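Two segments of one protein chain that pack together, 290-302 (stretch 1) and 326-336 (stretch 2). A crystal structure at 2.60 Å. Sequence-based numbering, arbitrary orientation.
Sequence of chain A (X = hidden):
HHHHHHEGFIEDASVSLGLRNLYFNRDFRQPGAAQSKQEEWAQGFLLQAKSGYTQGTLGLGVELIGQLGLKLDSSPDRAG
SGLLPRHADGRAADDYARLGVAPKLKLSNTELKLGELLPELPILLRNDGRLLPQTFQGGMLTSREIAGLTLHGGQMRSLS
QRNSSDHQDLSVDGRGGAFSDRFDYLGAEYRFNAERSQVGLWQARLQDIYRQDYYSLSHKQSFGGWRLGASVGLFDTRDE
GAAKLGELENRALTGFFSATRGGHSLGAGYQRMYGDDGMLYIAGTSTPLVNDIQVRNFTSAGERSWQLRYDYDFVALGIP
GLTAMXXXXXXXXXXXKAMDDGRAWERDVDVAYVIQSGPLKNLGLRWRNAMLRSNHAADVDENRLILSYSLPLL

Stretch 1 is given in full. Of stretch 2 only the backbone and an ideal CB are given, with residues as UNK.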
# COMPACT_ATOMS: atom_id res chain seq x y z
N VAL A 290 5.17 -10.24 0.58
CA VAL A 290 6.29 -10.03 -0.34
C VAL A 290 5.90 -10.07 -1.82
O VAL A 290 6.47 -9.33 -2.63
CB VAL A 290 7.46 -11.02 -0.06
CG1 VAL A 290 7.02 -12.48 -0.38
CG2 VAL A 290 8.73 -10.60 -0.82
N ASN A 291 4.94 -10.92 -2.17
CA ASN A 291 4.43 -10.99 -3.53
C ASN A 291 3.25 -10.08 -3.80
O ASN A 291 2.47 -10.33 -4.72
CB ASN A 291 4.03 -12.41 -3.90
CG ASN A 291 5.20 -13.25 -4.35
OD1 ASN A 291 6.25 -12.72 -4.72
ND2 ASN A 291 5.03 -14.57 -4.31
N ASP A 292 3.07 -9.04 -2.98
CA ASP A 292 2.04 -8.05 -3.29
C ASP A 292 2.69 -7.09 -4.27
O ASP A 292 3.30 -6.10 -3.88
CB ASP A 292 1.57 -7.30 -2.04
CG ASP A 292 0.35 -6.44 -2.32
OD1 ASP A 292 0.15 -6.02 -3.49
OD2 ASP A 292 -0.41 -6.18 -1.36
N ILE A 293 2.59 -7.41 -5.55
CA ILE A 293 3.35 -6.69 -6.55
C ILE A 293 2.43 -5.95 -7.52
O ILE A 293 1.29 -5.67 -7.19
CB ILE A 293 4.40 -7.61 -7.25
CG1 ILE A 293 3.70 -8.73 -7.99
CG2 ILE A 293 5.37 -8.18 -6.22
CD1 ILE A 293 4.63 -9.72 -8.57
N GLN A 294 2.93 -5.64 -8.71
CA GLN A 294 2.30 -4.61 -9.55
C GLN A 294 0.82 -4.83 -9.88
O GLN A 294 0.02 -3.93 -9.69
CB GLN A 294 3.13 -4.35 -10.82
CG GLN A 294 2.75 -3.05 -11.53
CD GLN A 294 3.65 -2.75 -12.71
OE1 GLN A 294 4.82 -3.15 -12.73
NE2 GLN A 294 3.11 -2.04 -13.70
N VAL A 295 0.46 -6.02 -10.35
CA VAL A 295 -0.92 -6.26 -10.79
C VAL A 295 -1.66 -7.32 -9.97
O VAL A 295 -2.88 -7.31 -9.88
CB VAL A 295 -1.00 -6.63 -12.31
CG1 VAL A 295 0.36 -6.43 -12.99
CG2 VAL A 295 -1.51 -8.04 -12.50
N ARG A 296 -0.90 -8.22 -9.37
CA ARG A 296 -1.46 -9.33 -8.61
C ARG A 296 -0.67 -9.52 -7.30
O ARG A 296 0.52 -9.14 -7.21
CB ARG A 296 -1.40 -10.61 -9.46
CG ARG A 296 -2.12 -11.79 -8.87
CD ARG A 296 -2.06 -12.98 -9.78
NE ARG A 296 -2.11 -14.22 -9.01
CZ ARG A 296 -3.22 -14.70 -8.47
NH1 ARG A 296 -4.36 -14.05 -8.61
NH2 ARG A 296 -3.18 -15.83 -7.78
N ASN A 297 -1.32 -10.08 -6.27
CA ASN A 297 -0.67 -10.23 -4.97
C ASN A 297 -0.56 -11.69 -4.48
O ASN A 297 -0.09 -11.97 -3.36
CB ASN A 297 -1.33 -9.30 -3.92
CG ASN A 297 -2.75 -9.71 -3.60
OD1 ASN A 297 -3.25 -10.70 -4.13
ND2 ASN A 297 -3.39 -8.97 -2.71
N PHE A 298 -0.99 -12.61 -5.33
CA PHE A 298 -0.82 -14.04 -5.11
C PHE A 298 -1.42 -14.49 -3.79
O PHE A 298 -0.76 -15.15 -2.99
CB PHE A 298 0.67 -14.41 -5.19
CG PHE A 298 1.27 -14.17 -6.56
CD1 PHE A 298 1.79 -12.93 -6.91
CD2 PHE A 298 1.28 -15.18 -7.52
CE1 PHE A 298 2.33 -12.71 -8.19
CE2 PHE A 298 1.82 -14.96 -8.79
CZ PHE A 298 2.34 -13.73 -9.13
N THR A 299 -2.69 -14.16 -3.57
CA THR A 299 -3.34 -14.41 -2.29
C THR A 299 -4.59 -15.29 -2.40
O THR A 299 -5.41 -15.31 -1.47
CB THR A 299 -3.74 -13.11 -1.59
OG1 THR A 299 -4.68 -12.41 -2.42
CG2 THR A 299 -2.53 -12.24 -1.32
N SER A 300 -4.73 -15.99 -3.52
CA SER A 300 -5.82 -16.94 -3.70
C SER A 300 -5.70 -18.09 -2.69
O SER A 300 -4.59 -18.40 -2.23
CB SER A 300 -5.79 -17.52 -5.10
OG SER A 300 -6.09 -16.52 -6.04
N ALA A 301 -6.83 -18.71 -2.36
CA ALA A 301 -6.83 -19.83 -1.42
C ALA A 301 -5.80 -20.91 -1.82
O ALA A 301 -5.80 -21.41 -2.94
CB ALA A 301 -8.23 -20.44 -1.30
N GLY A 302 -4.92 -21.24 -0.88
CA GLY A 302 -3.93 -22.29 -1.08
C GLY A 302 -2.75 -21.89 -1.94
O GLY A 302 -1.87 -22.72 -2.20
N UNK A 326 13.92 -5.39 -11.22
CA UNK A 326 13.16 -6.41 -11.93
C UNK A 326 12.84 -7.54 -10.96
O UNK A 326 13.68 -7.90 -10.13
CB UNK A 326 13.93 -6.93 -13.14
N UNK A 327 11.64 -8.08 -11.06
CA UNK A 327 11.29 -9.23 -10.23
C UNK A 327 10.40 -10.24 -10.96
O UNK A 327 9.65 -9.90 -11.88
CB UNK A 327 10.59 -8.75 -8.96
N UNK A 328 10.51 -11.49 -10.54
CA UNK A 328 9.71 -12.56 -11.10
C UNK A 328 9.00 -13.28 -9.95
O UNK A 328 9.63 -13.70 -8.98
CB UNK A 328 10.57 -13.53 -11.92
N UNK A 329 7.69 -13.41 -10.08
CA UNK A 329 6.86 -14.04 -9.06
C UNK A 329 6.12 -15.22 -9.69
O UNK A 329 5.54 -15.09 -10.78
CB UNK A 329 5.88 -13.04 -8.45
N UNK A 330 6.13 -16.37 -9.03
CA UNK A 330 5.53 -17.58 -9.60
C UNK A 330 4.63 -18.26 -8.58
O UNK A 330 5.04 -18.44 -7.44
CB UNK A 330 6.61 -18.55 -10.08
N UNK A 331 3.42 -18.64 -8.98
CA UNK A 331 2.47 -19.21 -8.04
C UNK A 331 1.78 -20.48 -8.51
O UNK A 331 1.53 -20.66 -9.70
CB UNK A 331 1.40 -18.16 -7.71
N UNK A 332 1.46 -21.36 -7.57
CA UNK A 332 0.83 -22.63 -7.92
C UNK A 332 -0.10 -23.08 -6.80
O UNK A 332 -0.09 -22.49 -5.71
CB UNK A 332 1.89 -23.70 -8.20
N UNK A 333 -0.91 -24.10 -7.08
CA UNK A 333 -1.87 -24.66 -6.12
C UNK A 333 -2.99 -23.72 -5.70
O UNK A 333 -3.57 -23.91 -4.63
CB UNK A 333 -1.12 -25.11 -4.87
N UNK A 334 -3.33 -22.72 -6.51
CA UNK A 334 -4.44 -21.83 -6.16
C UNK A 334 -5.77 -22.51 -6.47
O UNK A 334 -5.89 -23.22 -7.48
CB UNK A 334 -4.33 -20.50 -6.91
N UNK A 335 -6.78 -22.29 -5.62
CA UNK A 335 -8.13 -22.84 -5.81
C UNK A 335 -9.12 -21.77 -6.31
O UNK A 335 -9.20 -20.68 -5.75
CB UNK A 335 -8.64 -23.44 -4.50
N UNK A 336 -9.86 -22.09 -7.38
CA UNK A 336 -10.75 -21.11 -8.00
C UNK A 336 -12.08 -21.72 -8.46
O UNK A 336 -12.52 -21.44 -9.58
CB UNK A 336 -10.05 -20.46 -9.19

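Position 326 lies in an extended strand, and nothing of stretch 1 lies within 5.5 Å of its ideal CB. The visible atoms therefore leave the choice open; the deposited residue is Ala326, which makes no contact here.

At 327 the CA-to-CB bond points toward stretch 1, yet no atom of stretch 1 lies within 5.5 Å of the ideal CB. A medium or long side chain is needed to reach Ile293, and a longer one to come near the backbone of Gln294. Leucine, methionine, lysine or arginine could all be considered. The residue is Arg327, with chi1 in p and the next two angles in t, so the chain runs out nearly straight. The guanidinium lays one face over Ile293, with Arg327 CZ 3.6 Å from Ile293 CG2. Its NH groups can still bond in the plane, and NE and NH2 do so elsewhere in the structure.

Position 328 points away, as alternation in a strand requires, and stretch 1 sets no limit on size. It is Tyr328, whose ring stays clear of the contact.

The CB at 329 points toward stretch 1 and is already crowded: the ideal CB is 3.5 Å from Ile293 CD1, 3.6 Å from Phe298 CE1 and 3.8 Å from Asn291 OD1. A small side chain suits such a place, alanine above all, with glycine or serine conceivable. Ala329 fills it, and its single methyl packs against both the isoleucine and the phenylalanine.

At 330 the bond again points away, so many residues would do. Ser330 turns its hydroxyl from stretch 1; Ser330 C lies 4.3 Å from Phe298 CE2.

Position 331 faces the phenylalanine directly. An ideal CB would sit 3.0 Å from Phe298 CD2, a clash, although the phi/psi of -132/148 are ordinary for a strand. Contact rather than backbone strain thus calls for glycine. Gly331 lets the ring approach the main chain, with Phe298 CE2 4.0 Å from Gly331 N.

Position 332 points away and is unrestricted from this side; it is Ala332.

At 333 the backbone angles are 65/24, a left-handed conformation that favours glycine, asparagine or aspartate but admits others. The residue is His333, whose CB lies near Gly302 O while its ring leads away.

The CB at 334 points sideways, 3.8 Å from Ser300 CB, so a short side chain fits well. Ala334 makes this contact, and its CA-H approaches Ala301 O, with Ala334 CA 3.5 Å from that oxygen.

At 335 the CA-to-CB bond points sideways, and the backbone N of position 335 donates the one hydrogen bond between the stretches to Ala301 O, 3.0 Å away. Any residue with a free NH would serve, hence not proline. A long, flat-ended side chain could also cover the nearby backbone. Arg335 does so: one guanidinium face lies over Ala301 C and Gly302 CA, the latter 3.9 Å from Arg335 NH2.

Position 336 has open space before it, and Thr336 makes no contact with stretch 1.

Stretch 2 326-336: ARYASGAHART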
# COMPACT_ATOMS: atom_id res chain seq x y z
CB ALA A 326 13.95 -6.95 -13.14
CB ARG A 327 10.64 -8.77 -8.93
CG ARG A 327 9.50 -7.83 -9.18
CD ARG A 327 8.98 -7.27 -7.89
NE ARG A 327 7.95 -6.28 -8.16
CZ ARG A 327 7.45 -5.45 -7.26
NH1 ARG A 327 7.87 -5.48 -6.01
NH2 ARG A 327 6.51 -4.60 -7.62
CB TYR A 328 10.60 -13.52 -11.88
CG TYR A 328 9.87 -14.70 -12.49
CD1 TYR A 328 9.26 -14.60 -13.73
CD2 TYR A 328 9.82 -15.92 -11.84
CE1 TYR A 328 8.60 -15.69 -14.30
CE2 TYR A 328 9.16 -17.01 -12.40
CZ TYR A 328 8.55 -16.90 -13.63
OH TYR A 328 7.90 -17.99 -14.18
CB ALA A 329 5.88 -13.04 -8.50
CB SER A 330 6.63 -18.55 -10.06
OG SER A 330 6.06 -19.71 -10.64
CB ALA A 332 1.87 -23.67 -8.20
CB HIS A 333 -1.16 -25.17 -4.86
CG HIS A 333 -0.14 -26.22 -5.14
ND1 HIS A 333 1.21 -26.00 -4.96
CD2 HIS A 333 -0.26 -27.49 -5.57
CE1 HIS A 333 1.88 -27.09 -5.27
NE2 HIS A 333 1.01 -28.02 -5.65
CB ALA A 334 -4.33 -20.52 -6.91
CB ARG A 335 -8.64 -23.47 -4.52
CG ARG A 335 -7.53 -24.12 -3.70
CD ARG A 335 -8.06 -25.13 -2.70
NE ARG A 335 -7.01 -25.50 -1.75
CZ ARG A 335 -6.90 -25.00 -0.52
NH1 ARG A 335 -7.80 -24.14 -0.08
NH2 ARG A 335 -5.90 -25.38 0.26
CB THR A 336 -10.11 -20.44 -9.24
OG1 THR A 336 -10.02 -21.40 -10.31
CG2 THR A 336 -8.73 -19.87 -8.92
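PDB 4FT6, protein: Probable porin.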